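Local coordinates for Sodium/sialic acid symporter SiaT (Proteus mirabilis, PDB 5NV9), which uses the sodium gradient to drive uptake of the sialic acid N-acetylneuraminic acid as a Na+-coupled symporter of the sodium:solute symporter family, at residues Leu122-Ser127 / Gly416-Leu421; Gly191-Ile196 / Ile286-Ile291; Ile198-Lys203 / Ser293-Tyr298; Asn408-Leu413 / Ala446-Arg451. All coordinates share one frame; numbering follows the deposited sequence. Where two conformers were deposited one is given.

Contact 1: Leu122-Ser127 / Gly416-Leu421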
loop_
_atom_site.group_PDB
_atom_site.type_symbol
_atom_site.label_atom_id
_atom_site.label_comp_id
_atom_site.label_asym_id
_atom_site.label_seq_id
_atom_site.Cartn_x
_atom_site.Cartn_y
_atom_site.Cartn_z
ATOM N N LEU A 122 13.294 -16.992 -0.184
ATOM C CA LEU A 122 13.917 -16.146 0.792
ATOM C C LEU A 122 14.347 -14.773 0.304
ATOM O O LEU A 122 14.289 -13.748 1.087
ATOM C CB LEU A 122 15.122 -16.857 1.396
ATOM C CG LEU A 122 14.794 -17.992 2.360
ATOM C CD1 LEU A 122 16.050 -18.757 2.702
ATOM C CD2 LEU A 122 14.178 -17.431 3.622
ATOM N N PHE A 123 14.801 -14.705 -0.945
ATOM C CA PHE A 123 15.147 -13.420 -1.494
ATOM C C PHE A 123 13.883 -12.545 -1.490
ATOM O O PHE A 123 13.941 -11.383 -1.044
ATOM C CB PHE A 123 15.744 -13.475 -2.878
ATOM C CG PHE A 123 15.747 -12.151 -3.591
ATOM C CD1 PHE A 123 16.707 -11.203 -3.321
ATOM C CD2 PHE A 123 14.781 -11.864 -4.545
ATOM C CE1 PHE A 123 16.713 -9.988 -3.974
ATOM C CE2 PHE A 123 14.723 -10.624 -5.178
ATOM C CZ PHE A 123 15.719 -9.695 -4.916
ATOM N N ALA A 124 12.766 -13.106 -1.938
ATOM C CA ALA A 124 11.505 -12.354 -2.037
ATOM C C ALA A 124 10.921 -11.958 -0.682
ATOM O O ALA A 124 10.462 -10.845 -0.535
ATOM C CB ALA A 124 10.463 -13.114 -2.893
ATOM N N SER A 125 10.927 -12.898 0.279
ATOM C CA SER A 125 10.425 -12.688 1.601
ATOM C C SER A 125 11.213 -11.594 2.385
ATOM O O SER A 125 10.619 -10.706 3.012
ATOM C CB SER A 125 10.497 -14.012 2.354
ATOM O OG SER A 125 9.862 -13.918 3.586
ATOM N N LEU A 126 12.546 -11.649 2.338
ATOM C CA LEU A 126 13.394 -10.645 2.965
ATOM C C LEU A 126 13.211 -9.281 2.295
ATOM O O LEU A 126 13.168 -8.247 2.987
ATOM C CB LEU A 126 14.862 -11.089 2.937
ATOM C CG LEU A 126 15.127 -12.339 3.770
ATOM C CD1 LEU A 126 16.474 -12.912 3.437
ATOM C CD2 LEU A 126 15.053 -12.064 5.274
ATOM N N SER A 127 13.045 -9.240 0.978
ATOM C CA SER A 127 12.819 -7.971 0.302
ATOM C C SER A 127 11.445 -7.368 0.733
ATOM O O SER A 127 11.326 -6.156 0.934
ATOM C CB SER A 127 12.830 -8.132 -1.207
ATOM O OG SER A 127 14.105 -8.492 -1.692
ATOM N N GLY A 416 10.932 -4.854 -8.042
ATOM C CA GLY A 416 10.993 -5.308 -9.413
ATOM C C GLY A 416 11.400 -6.780 -9.509
ATOM O O GLY A 416 10.652 -7.610 -10.047
ATOM N N PRO A 417 12.580 -7.130 -8.980
ATOM C CA PRO A 417 13.024 -8.547 -9.063
ATOM C C PRO A 417 12.029 -9.501 -8.371
ATOM O O PRO A 417 11.768 -10.588 -8.864
ATOM C CB PRO A 417 14.404 -8.524 -8.378
ATOM C CG PRO A 417 14.872 -7.107 -8.448
ATOM C CD PRO A 417 13.619 -6.260 -8.413
HETATM N N MSE A 418 11.436 -9.100 -7.232
HETATM C CA MSE A 418 10.486 -9.992 -6.566
HETATM C C MSE A 418 9.311 -10.306 -7.488
HETATM O O MSE A 418 8.837 -11.474 -7.606
HETATM C CB MSE A 418 10.148 -9.286 -5.253
HETATM C CG MSE A 418 9.049 -9.922 -4.419
HETATM SE SE MSE A 418 8.598 -8.710 -2.907
HETATM C CE MSE A 418 10.249 -7.646 -3.034
ATOM N N THR A 419 8.841 -9.289 -8.182
ATOM C CA THR A 419 7.666 -9.400 -9.034
ATOM C C THR A 419 7.989 -10.194 -10.307
ATOM O O THR A 419 7.140 -10.959 -10.824
ATOM C CB THR A 419 7.169 -8.006 -9.461
ATOM O OG1 THR A 419 6.772 -7.230 -8.319
ATOM C CG2 THR A 419 6.044 -8.113 -10.441
ATOM N N GLY A 420 9.198 -9.997 -10.842
ATOM C CA GLY A 420 9.624 -10.786 -12.010
ATOM C C GLY A 420 9.641 -12.301 -11.746
ATOM O O GLY A 420 9.339 -13.117 -12.628
ATOM N N LEU A 421 10.092 -12.673 -10.545
ATOM C CA LEU A 421 10.116 -14.044 -10.137
ATOM C C LEU A 421 8.761 -14.694 -10.247
ATOM O O LEU A 421 8.714 -15.825 -10.694
ATOM C CB LEU A 421 10.664 -14.217 -8.732
ATOM C CG LEU A 421 12.177 -14.017 -8.545
ATOM C CD1 LEU A 421 12.553 -13.840 -7.067
ATOM C CD2 LEU A 421 12.957 -15.190 -9.107
#
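Phe123, on helix 118-151, meets Pro417 and Leu421 of helix 415-427 through the rim of its ring, and Ala124 beside it touches the selenomethionine Met418. The apolar contacts carry the interface. Pro417 CB lies 3.8 Å from Phe123 CE2, at the ring edge and close to its plane, and the same methylene also reaches CZ. On the neighbouring rim atom, Phe123 CD2, the methyl CD1 of Leu421 rests at 3.9 Å. CG of Phe123 stands anti to the backbone N (chi1 164°), and the end of the side chain comes nearer helix 415-427, with the CD2-CE2-CZ rim meeting both residues. A second apolar group is smaller: Ala124 CB touches Met418 CG at 3.8 Å, and the selenium passes the carbonyl of the same alanine, with Met418 SE 3.7 Å from Ala124 O.

No hydrogen bond joins the two segments. Within helix 118-151, Phe123 O takes two donors that arrive from opposite faces of the carbonyl plane: the amide Ser127 N at 3.1 Å and, in the conformer described, the hydroxyl Ser127 OG at 3.0 Å. There OG also lies 3.7 Å above one face of the Phe123 ring, toward the rim.

The two segments run mostly antiparallel, at 137°, with their axes 9.6 Å apart. Helix 433-452 adds Ile444 against Phe123 and Ile440 against Leu421, making a buried helix-helix contact of the transmembrane bundle of this LeuT-fold symporter.

Contact 2: Gly191-Ile196 / Ile286-Ile291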
loop_
_atom_site.group_PDB
_atom_site.type_symbol
_atom_site.label_atom_id
_atom_site.label_comp_id
_atom_site.label_asym_id
_atom_site.label_seq_id
_atom_site.Cartn_x
_atom_site.Cartn_y
_atom_site.Cartn_z
ATOM N N GLY A 191 -15.635 8.038 2.424
ATOM C CA GLY A 191 -16.671 9.063 2.627
ATOM C C GLY A 191 -16.020 10.373 2.946
ATOM O O GLY A 191 -16.509 11.443 2.543
ATOM N N GLY A 192 -14.917 10.310 3.696
ATOM C CA GLY A 192 -14.207 11.505 4.037
ATOM C C GLY A 192 -13.742 12.264 2.785
ATOM O O GLY A 192 -13.841 13.500 2.698
ATOM N N ALA A 193 -13.254 11.531 1.800
ATOM C CA ALA A 193 -12.780 12.186 0.613
ATOM C C ALA A 193 -13.969 12.804 -0.128
ATOM O O ALA A 193 -13.871 13.903 -0.662
ATOM C CB ALA A 193 -12.020 11.225 -0.268
ATOM N N VAL A 194 -15.085 12.109 -0.160
ATOM C CA VAL A 194 -16.264 12.625 -0.865
ATOM C C VAL A 194 -16.755 13.936 -0.170
ATOM O O VAL A 194 -17.193 14.922 -0.831
ATOM C CB VAL A 194 -17.372 11.583 -0.882
ATOM C CG1 VAL A 194 -18.682 12.198 -1.311
ATOM C CG2 VAL A 194 -16.983 10.433 -1.785
ATOM N N LEU A 195 -16.651 13.944 1.158
ATOM C CA LEU A 195 -17.180 15.034 1.939
ATOM C C LEU A 195 -16.305 16.287 1.769
ATOM O O LEU A 195 -16.811 17.394 1.744
ATOM C CB LEU A 195 -17.253 14.626 3.410
ATOM C CG LEU A 195 -17.913 15.686 4.292
ATOM C CD1 LEU A 195 -19.391 15.910 3.946
ATOM C CD2 LEU A 195 -17.710 15.257 5.715
ATOM N N ILE A 196 -14.988 16.099 1.715
ATOM C CA ILE A 196 -14.000 17.204 1.425
ATOM C C ILE A 196 -14.322 17.821 0.069
ATOM O O ILE A 196 -14.427 19.044 -0.075
ATOM C CB ILE A 196 -12.549 16.705 1.409
ATOM C CG1 ILE A 196 -12.091 16.280 2.825
ATOM C CG2 ILE A 196 -11.637 17.797 0.872
ATOM C CD1 ILE A 196 -10.879 15.371 2.863
ATOM N N ILE A 286 -10.706 9.005 -7.847
ATOM C CA ILE A 286 -11.161 10.153 -8.589
ATOM C C ILE A 286 -11.405 11.340 -7.634
ATOM O O ILE A 286 -11.107 12.491 -7.976
ATOM C CB ILE A 286 -12.501 9.914 -9.289
ATOM C CG1 ILE A 286 -12.407 8.860 -10.361
ATOM C CG2 ILE A 286 -12.968 11.190 -9.970
ATOM C CD1 ILE A 286 -13.775 8.508 -10.943
ATOM N N PHE A 287 -11.954 11.069 -6.450
ATOM C CA PHE A 287 -12.221 12.168 -5.485
ATOM C C PHE A 287 -10.944 12.815 -4.966
ATOM O O PHE A 287 -10.955 14.041 -4.743
ATOM C CB PHE A 287 -13.148 11.773 -4.344
ATOM C CG PHE A 287 -14.565 11.657 -4.763
ATOM C CD1 PHE A 287 -15.042 10.480 -5.336
ATOM C CD2 PHE A 287 -15.431 12.724 -4.611
ATOM C CE1 PHE A 287 -16.361 10.376 -5.756
ATOM C CE2 PHE A 287 -16.739 12.623 -5.050
ATOM C CZ PHE A 287 -17.208 11.452 -5.624
ATOM N N PHE A 288 -9.845 12.048 -4.848
ATOM C CA PHE A 288 -8.568 12.637 -4.408
ATOM C C PHE A 288 -7.995 13.603 -5.472
ATOM O O PHE A 288 -7.485 14.659 -5.136
ATOM C CB PHE A 288 -7.590 11.566 -3.952
ATOM C CG PHE A 288 -8.000 10.917 -2.664
ATOM C CD1 PHE A 288 -7.827 11.581 -1.451
ATOM C CD2 PHE A 288 -8.610 9.688 -2.640
ATOM C CE1 PHE A 288 -8.280 11.025 -0.244
ATOM C CE2 PHE A 288 -9.071 9.125 -1.434
ATOM C CZ PHE A 288 -8.872 9.777 -0.239
ATOM N N PHE A 289 -8.105 13.242 -6.740
ATOM C CA PHE A 289 -7.721 14.153 -7.831
ATOM C C PHE A 289 -8.646 15.359 -7.808
ATOM O O PHE A 289 -8.174 16.498 -7.866
ATOM C CB PHE A 289 -7.788 13.431 -9.194
ATOM C CG PHE A 289 -6.640 12.491 -9.396
ATOM C CD1 PHE A 289 -5.427 12.985 -9.836
ATOM C CD2 PHE A 289 -6.721 11.129 -9.041
ATOM C CE1 PHE A 289 -4.330 12.127 -10.012
ATOM C CE2 PHE A 289 -5.602 10.287 -9.187
ATOM C CZ PHE A 289 -4.397 10.798 -9.660
ATOM N N ALA A 290 -9.958 15.106 -7.715
ATOM C CA ALA A 290 -10.938 16.185 -7.755
ATOM C C ALA A 290 -10.702 17.170 -6.646
ATOM O O ALA A 290 -10.821 18.396 -6.862
ATOM C CB ALA A 290 -12.376 15.673 -7.785
ATOM N N ILE A 291 -10.268 16.665 -5.491
ATOM C CA ILE A 291 -9.899 17.533 -4.388
ATOM C C ILE A 291 -8.760 18.540 -4.696
ATOM O O ILE A 291 -8.901 19.733 -4.374
ATOM C CB ILE A 291 -9.625 16.753 -3.079
ATOM C CG1 ILE A 291 -10.938 16.242 -2.504
ATOM C CG2 ILE A 291 -8.979 17.636 -2.042
ATOM C CD1 ILE A 291 -10.701 15.033 -1.616
#
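Phe287 O accepts the amide of Ile291 at 2.8 Å (Ile291 N to Phe287 O), a one-turn helical bond linking two residues that both lean on helix 155-203. Across the interface no hydrogen bond forms, and the contact is one of methyl groups against aromatic faces. Val194 CG2 sits almost exactly over the middle of the Phe287 ring, 3.8 Å from its centroid and only 2° off the ring normal, so that all six ring carbons lie at nearly equal distance from one methyl. The valine places it there with CG1 anti to the backbone N (chi1 167°), which leaves CG2 beside that N and anti to the carbonyl carbon. Ala193 makes the second CH-pi contact: its CB is 3.9 Å from the centroid of the Phe288 ring but displaced toward the rim, with CZ the nearest carbon.

Ile291 reaches both Ala193 and Ile196. Its CD1 comes to 3.5 Å from Ala193 O, and its CG1 lies 3.8 Å from Ile196 CG2, the two isoleucine side chains meeting at about a right angle. The segments run in the same general direction, tilted by 31°, with axes 9.0 Å from each other.

Helix 61-73 packs on Ile196 and Phe288: its Phe64 meets the Phe288 ring edge-to-face and touches Ile196. Phe288 packs near the side chains of Leu59 and Thr63, which bind sodium and sialic acid respectively, while Ile332 of helix 328-361 closes on Ile196 from a further helix.

Contact 3: Ile198-Lys203 / Ser293-Tyr298; sequences IMICFK and SALFVY
Ile200 and Tyr298 are set by their first torsions to meet the opposite helix. In Ile200, chi1 of -60° turns CG1 anti to the carbonyl carbon and leaves CG2 anti to the backbone N; CG2 meets Ala294 while the CG1-CD1 branch meets Leu295. In Tyr298, CG stands anti to the backbone N (chi1 178°); the CD1-CE1 edge of the ring lies against Lys203.

The CG2 branch of Ile200 presses on Ala294, where Ile200 CG2 to Ala294 CB measures 3.4 Å, tighter than usual for two carbons. That methyl also approaches the carbonyl of the same alanine, with Ile200 CG2 3.6 Å from Ala294 O. The other branch, ending in CD1, goes to Leu295: Ile200 CD1 is 3.6 Å from Leu295 CD2, and the two side chains cross at about a right angle.

One turn further on, Lys203 replaces the isoleucine as the residue in contact, but through its backbone and CB. Lys203 O lies in the plane of the Tyr298 ring at its edge, 3.6 Å from Tyr298 CD1, and Lys203 CB is 3.7 Å from Tyr298 CE1. The rest of the lysine chain bends off the interface, and NZ is hydrogen-bonded to Glu323 O. Phe319 of helix 315-323 touches Ile200, Lys203 and Leu295 and meets the Tyr298 ring edge-to-face.

The axes of 198-203 and 293-298 pass 9.6 Å apart at 24°; the contact pairs helices 155-203 and 267-301 side by side at the periplasmic end of the LeuT-fold bundle, away from the substrate and sodium sites.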
loop_
_atom_site.group_PDB
_atom_site.type_symbol
_atom_site.label_atom_id
_atom_site.label_comp_id
_atom_site.label_asym_id
_atom_site.label_seq_id
_atom_site.Cartn_x
_atom_site.Cartn_y
_atom_site.Cartn_z
ATOM N N ILE A 198 -17.166 17.834 -1.705
ATOM C CA ILE A 198 -18.417 18.571 -1.555
ATOM C C ILE A 198 -18.308 19.962 -0.910
ATOM O O ILE A 198 -18.862 20.949 -1.442
ATOM C CB ILE A 198 -19.446 17.713 -0.791
ATOM C CG1 ILE A 198 -19.891 16.574 -1.709
ATOM C CG2 ILE A 198 -20.667 18.564 -0.379
ATOM C CD1 ILE A 198 -20.513 15.427 -0.962
HETATM N N MSE A 199 -17.598 20.016 0.212
HETATM C CA MSE A 199 -17.362 21.220 0.930
HETATM C C MSE A 199 -16.572 22.229 0.148
HETATM O O MSE A 199 -16.851 23.441 0.270
HETATM C CB MSE A 199 -16.627 20.948 2.251
HETATM C CG MSE A 199 -17.472 19.941 3.084
HETATM SE SE MSE A 199 -17.809 20.535 4.952
HETATM C CE MSE A 199 -18.548 22.255 4.312
ATOM N N ILE A 200 -15.554 21.780 -0.590
ATOM C CA ILE A 200 -14.800 22.705 -1.418
ATOM C C ILE A 200 -15.723 23.211 -2.530
ATOM O O ILE A 200 -15.667 24.375 -2.858
ATOM C CB ILE A 200 -13.530 22.114 -2.083
ATOM C CG1 ILE A 200 -12.537 21.609 -1.057
ATOM C CG2 ILE A 200 -12.844 23.203 -2.924
ATOM C CD1 ILE A 200 -11.517 20.645 -1.645
ATOM N N CYS A 201 -16.560 22.359 -3.102
ATOM C CA CYS A 201 -17.497 22.850 -4.136
ATOM C C CYS A 201 -18.405 23.955 -3.612
ATOM O O CYS A 201 -18.651 24.912 -4.350
ATOM C CB CYS A 201 -18.414 21.774 -4.710
ATOM S SG CYS A 201 -17.685 20.554 -5.790
ATOM N N PHE A 202 -18.867 23.829 -2.362
ATOM C CA PHE A 202 -19.740 24.842 -1.743
ATOM C C PHE A 202 -18.999 26.119 -1.441
ATOM O O PHE A 202 -19.610 27.141 -1.307
ATOM C CB PHE A 202 -20.451 24.309 -0.519
ATOM C CG PHE A 202 -21.694 23.506 -0.852
ATOM C CD1 PHE A 202 -22.897 24.146 -1.125
ATOM C CD2 PHE A 202 -21.665 22.117 -0.886
ATOM C CE1 PHE A 202 -24.041 23.413 -1.425
ATOM C CE2 PHE A 202 -22.800 21.367 -1.185
ATOM C CZ PHE A 202 -23.990 22.021 -1.466
ATOM N N LYS A 203 -17.688 26.083 -1.347
ATOM C CA LYS A 203 -16.899 27.309 -1.098
ATOM C C LYS A 203 -16.292 27.990 -2.337
ATOM O O LYS A 203 -15.704 29.048 -2.235
ATOM C CB LYS A 203 -15.785 27.010 -0.120
ATOM C CG LYS A 203 -16.355 26.470 1.154
ATOM C CD LYS A 203 -15.264 26.246 2.160
ATOM C CE LYS A 203 -15.404 27.211 3.318
ATOM N NZ LYS A 203 -16.141 26.506 4.393
ATOM N N SER A 293 -7.769 19.530 -7.739
ATOM C CA SER A 293 -8.307 20.487 -8.676
ATOM C C SER A 293 -9.237 21.540 -8.043
ATOM O O SER A 293 -9.169 22.757 -8.355
ATOM C CB SER A 293 -9.022 19.705 -9.783
ATOM O OG SER A 293 -8.087 18.915 -10.484
ATOM N N ALA A 294 -10.112 21.071 -7.156
ATOM C CA ALA A 294 -10.975 21.978 -6.364
ATOM C C ALA A 294 -10.218 22.956 -5.544
ATOM O O ALA A 294 -10.591 24.136 -5.520
ATOM C CB ALA A 294 -11.964 21.213 -5.502
ATOM N N LEU A 295 -9.150 22.508 -4.871
ATOM C CA LEU A 295 -8.393 23.382 -4.000
ATOM C C LEU A 295 -7.651 24.425 -4.773
ATOM O O LEU A 295 -7.434 25.521 -4.254
ATOM C CB LEU A 295 -7.385 22.610 -3.153
ATOM C CG LEU A 295 -7.975 21.764 -2.006
ATOM C CD1 LEU A 295 -6.956 20.897 -1.386
ATOM C CD2 LEU A 295 -8.618 22.600 -0.940
ATOM N N PHE A 296 -7.175 24.025 -5.968
ATOM C CA PHE A 296 -6.501 24.903 -6.888
ATOM C C PHE A 296 -7.426 26.062 -7.273
ATOM O O PHE A 296 -7.013 27.235 -7.228
ATOM C CB PHE A 296 -6.058 24.124 -8.119
ATOM C CG PHE A 296 -5.770 24.985 -9.280
ATOM C CD1 PHE A 296 -4.637 25.731 -9.308
ATOM C CD2 PHE A 296 -6.642 25.034 -10.327
ATOM C CE1 PHE A 296 -4.349 26.565 -10.372
ATOM C CE2 PHE A 296 -6.375 25.875 -11.401
ATOM C CZ PHE A 296 -5.234 26.647 -11.420
ATOM N N VAL A 297 -8.665 25.732 -7.670
ATOM C CA VAL A 297 -9.663 26.761 -7.973
ATOM C C VAL A 297 -9.980 27.604 -6.743
ATOM O O VAL A 297 -10.026 28.828 -6.824
ATOM C CB VAL A 297 -10.905 26.188 -8.608
ATOM C CG1 VAL A 297 -11.894 27.295 -8.914
ATOM C CG2 VAL A 297 -10.529 25.467 -9.881
ATOM N N TYR A 298 -10.139 26.969 -5.583
ATOM C CA TYR A 298 -10.452 27.702 -4.415
ATOM C C TYR A 298 -9.359 28.704 -4.048
ATOM O O TYR A 298 -9.682 29.836 -3.722
ATOM C CB TYR A 298 -10.773 26.790 -3.232
ATOM C CG TYR A 298 -11.062 27.524 -1.931
ATOM C CD1 TYR A 298 -12.321 28.088 -1.660
ATOM C CD2 TYR A 298 -10.083 27.648 -0.967
ATOM C CE1 TYR A 298 -12.566 28.761 -0.468
ATOM C CE2 TYR A 298 -10.322 28.312 0.213
ATOM C CZ TYR A 298 -11.556 28.846 0.479
ATOM O OH TYR A 298 -11.710 29.477 1.717
#

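Contact 4: Asn408-Leu413 / Ala446-Arg451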
loop_
_atom_site.group_PDB
_atom_site.type_symbol
_atom_site.label_atom_id
_atom_site.label_comp_id
_atom_site.label_asym_id
_atom_site.label_seq_id
_atom_site.Cartn_x
_atom_site.Cartn_y
_atom_site.Cartn_z
ATOM N N ASN A 408 16.138 2.745 2.333
ATOM C CA ASN A 408 14.789 2.680 1.836
ATOM C C ASN A 408 14.733 2.642 0.296
ATOM O O ASN A 408 14.092 1.754 -0.310
ATOM C CB ASN A 408 13.981 3.852 2.377
ATOM C CG ASN A 408 12.720 4.066 1.595
ATOM O OD1 ASN A 408 11.735 3.341 1.776
ATOM N ND2 ASN A 408 12.750 5.034 0.679
ATOM N N SER A 409 15.416 3.591 -0.339
ATOM C CA SER A 409 15.416 3.631 -1.789
ATOM C C SER A 409 16.082 2.353 -2.347
ATOM O O SER A 409 15.614 1.800 -3.345
ATOM C CB SER A 409 16.045 4.923 -2.333
ATOM O OG SER A 409 17.446 4.858 -2.338
ATOM N N LEU A 410 17.111 1.862 -1.654
ATOM C CA LEU A 410 17.822 0.629 -2.023
ATOM C C LEU A 410 16.934 -0.639 -1.989
ATOM O O LEU A 410 16.913 -1.422 -2.958
ATOM C CB LEU A 410 19.013 0.444 -1.084
ATOM C CG LEU A 410 19.961 -0.699 -1.365
ATOM C CD1 LEU A 410 20.397 -0.645 -2.815
ATOM C CD2 LEU A 410 21.150 -0.574 -0.423
ATOM N N ILE A 411 16.215 -0.835 -0.876
ATOM C CA ILE A 411 15.324 -2.017 -0.695
ATOM C C ILE A 411 14.102 -1.959 -1.654
ATOM O O ILE A 411 13.646 -2.995 -2.178
ATOM C CB ILE A 411 14.870 -2.148 0.783
ATOM C CG1 ILE A 411 14.006 -3.372 0.963
ATOM C CG2 ILE A 411 14.081 -0.942 1.243
ATOM C CD1 ILE A 411 14.720 -4.637 0.480
ATOM N N GLY A 412 13.607 -0.733 -1.885
ATOM C CA GLY A 412 12.560 -0.452 -2.865
ATOM C C GLY A 412 12.864 -0.977 -4.246
ATOM O O GLY A 412 11.975 -1.455 -4.948
ATOM N N LEU A 413 14.127 -0.899 -4.644
ATOM C CA LEU A 413 14.511 -1.423 -5.921
ATOM C C LEU A 413 14.293 -2.951 -6.046
ATOM O O LEU A 413 14.207 -3.466 -7.178
ATOM C CB LEU A 413 15.969 -1.122 -6.167
ATOM C CG LEU A 413 16.394 0.349 -6.246
ATOM C CD1 LEU A 413 17.926 0.432 -6.308
ATOM C CD2 LEU A 413 15.751 0.970 -7.461
ATOM N N ALA A 446 20.971 -4.575 -12.809
ATOM C CA ALA A 446 20.344 -3.697 -13.746
ATOM C C ALA A 446 19.651 -2.554 -13.022
ATOM O O ALA A 446 19.766 -1.411 -13.479
ATOM C CB ALA A 446 19.343 -4.443 -14.614
ATOM N N VAL A 447 18.961 -2.872 -11.923
ATOM C CA VAL A 447 18.267 -1.849 -11.150
ATOM C C VAL A 447 19.232 -0.906 -10.448
ATOM O O VAL A 447 18.940 0.298 -10.384
ATOM C CB VAL A 447 17.183 -2.388 -10.148
ATOM C CG1 VAL A 447 16.231 -3.294 -10.894
ATOM C CG2 VAL A 447 17.759 -3.139 -8.952
ATOM N N LEU A 448 20.350 -1.414 -9.927
ATOM C CA LEU A 448 21.331 -0.533 -9.254
ATOM C C LEU A 448 21.937 0.402 -10.320
ATOM O O LEU A 448 22.096 1.605 -10.079
ATOM C CB LEU A 448 22.471 -1.314 -8.572
ATOM C CG LEU A 448 22.120 -2.244 -7.431
ATOM C CD1 LEU A 448 23.321 -3.160 -7.167
ATOM C CD2 LEU A 448 21.690 -1.414 -6.208
ATOM N N ALA A 449 22.286 -0.155 -11.491
ATOM C CA ALA A 449 22.689 0.697 -12.657
ATOM C C ALA A 449 21.664 1.814 -12.976
ATOM O O ALA A 449 22.063 3.002 -13.143
ATOM C CB ALA A 449 22.922 -0.152 -13.887
ATOM N N ALA A 450 20.369 1.452 -13.058
ATOM C CA ALA A 450 19.273 2.416 -13.381
ATOM C C ALA A 450 19.200 3.543 -12.373
ATOM O O ALA A 450 19.161 4.714 -12.747
ATOM C CB ALA A 450 17.909 1.733 -13.433
ATOM N N ARG A 451 19.230 3.159 -11.100
ATOM C CA ARG A 451 18.950 4.044 -10.006
ATOM C C ARG A 451 20.137 4.919 -9.719
ATOM O O ARG A 451 19.948 6.112 -9.528
ATOM C CB ARG A 451 18.589 3.259 -8.737
ATOM C CG ARG A 451 18.621 4.043 -7.440
ATOM C CD ARG A 451 17.496 5.064 -7.408
ATOM N NE ARG A 451 17.607 5.797 -6.175
ATOM C CZ ARG A 451 18.476 6.774 -5.950
ATOM N NH1 ARG A 451 19.282 7.206 -6.921
ATOM N NH2 ARG A 451 18.528 7.345 -4.750
#
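Leu413 packs against Arg451 and Val447 of helix 433-452, a contact between successive transmembrane spans of the LeuT-fold bundle. Leu413 loses more area than any other residue here and meets its two chief partners with different parts of its side chain. Near the backbone, Leu413 CB lies 3.9 Å from Val447 CG2. Beyond it, the branched end, with its two methyls, lies on the aliphatic stem of the arginine: Leu413 CD1 is 3.8 Å from Arg451 CB and equally near CG, while CD2 also reaches CB. The leucine and arginine side chains cross at about a right angle.

Arg451 is second in buried area. It leaves the helix with CG anti to the backbone N (chi1 165°), then bends at chi2 (69°), which places CD off the line of the stem. The stem stays with Leu413, whereas the guanidinium ends near Ser409. There Arg451 NH2 is 3.6 Å from Ser409 OG, too long for a hydrogen bond, and the hydroxyl approaches the flat group obliquely. That hydroxyl is instead held weakly by two carbonyls of its own helix, Asp405 O and Ala406 O.

Val447, third in buried area, touches Met414 as well as Leu413. Tyr461 of helix 459-475 packs on both Leu413 and Arg451, and Tyr452 touches Ser409, Leu410 and Leu413. At the outer margin of the contact, on the protein surface, the methyl groups of two leucines meet: Leu410 CD1 lies 3.7 Å from Leu448 CD2.

From the N terminus, helix 118-151 supplies the first segment of contact 1, whose partner comes only at 416-421. Within that wide loop, helix 155-203 meets helix 267-301 twice: contact 2 pairs 191-196 with 286-291 and contact 3 pairs 198-203 with 293-298. These two alternate along the chain and touch each other, 10 Å apart by centres. Contact 4 opens at 408-413, before contact 1 closes, and ends at 446-451, so these two cross and also touch. Contacts 2 and 3 tie one helix pair together on the far side of the chain's centre from contact 1, while contacts 1 and 4 join helices 118-151, 405-412, 415-427 and 433-452.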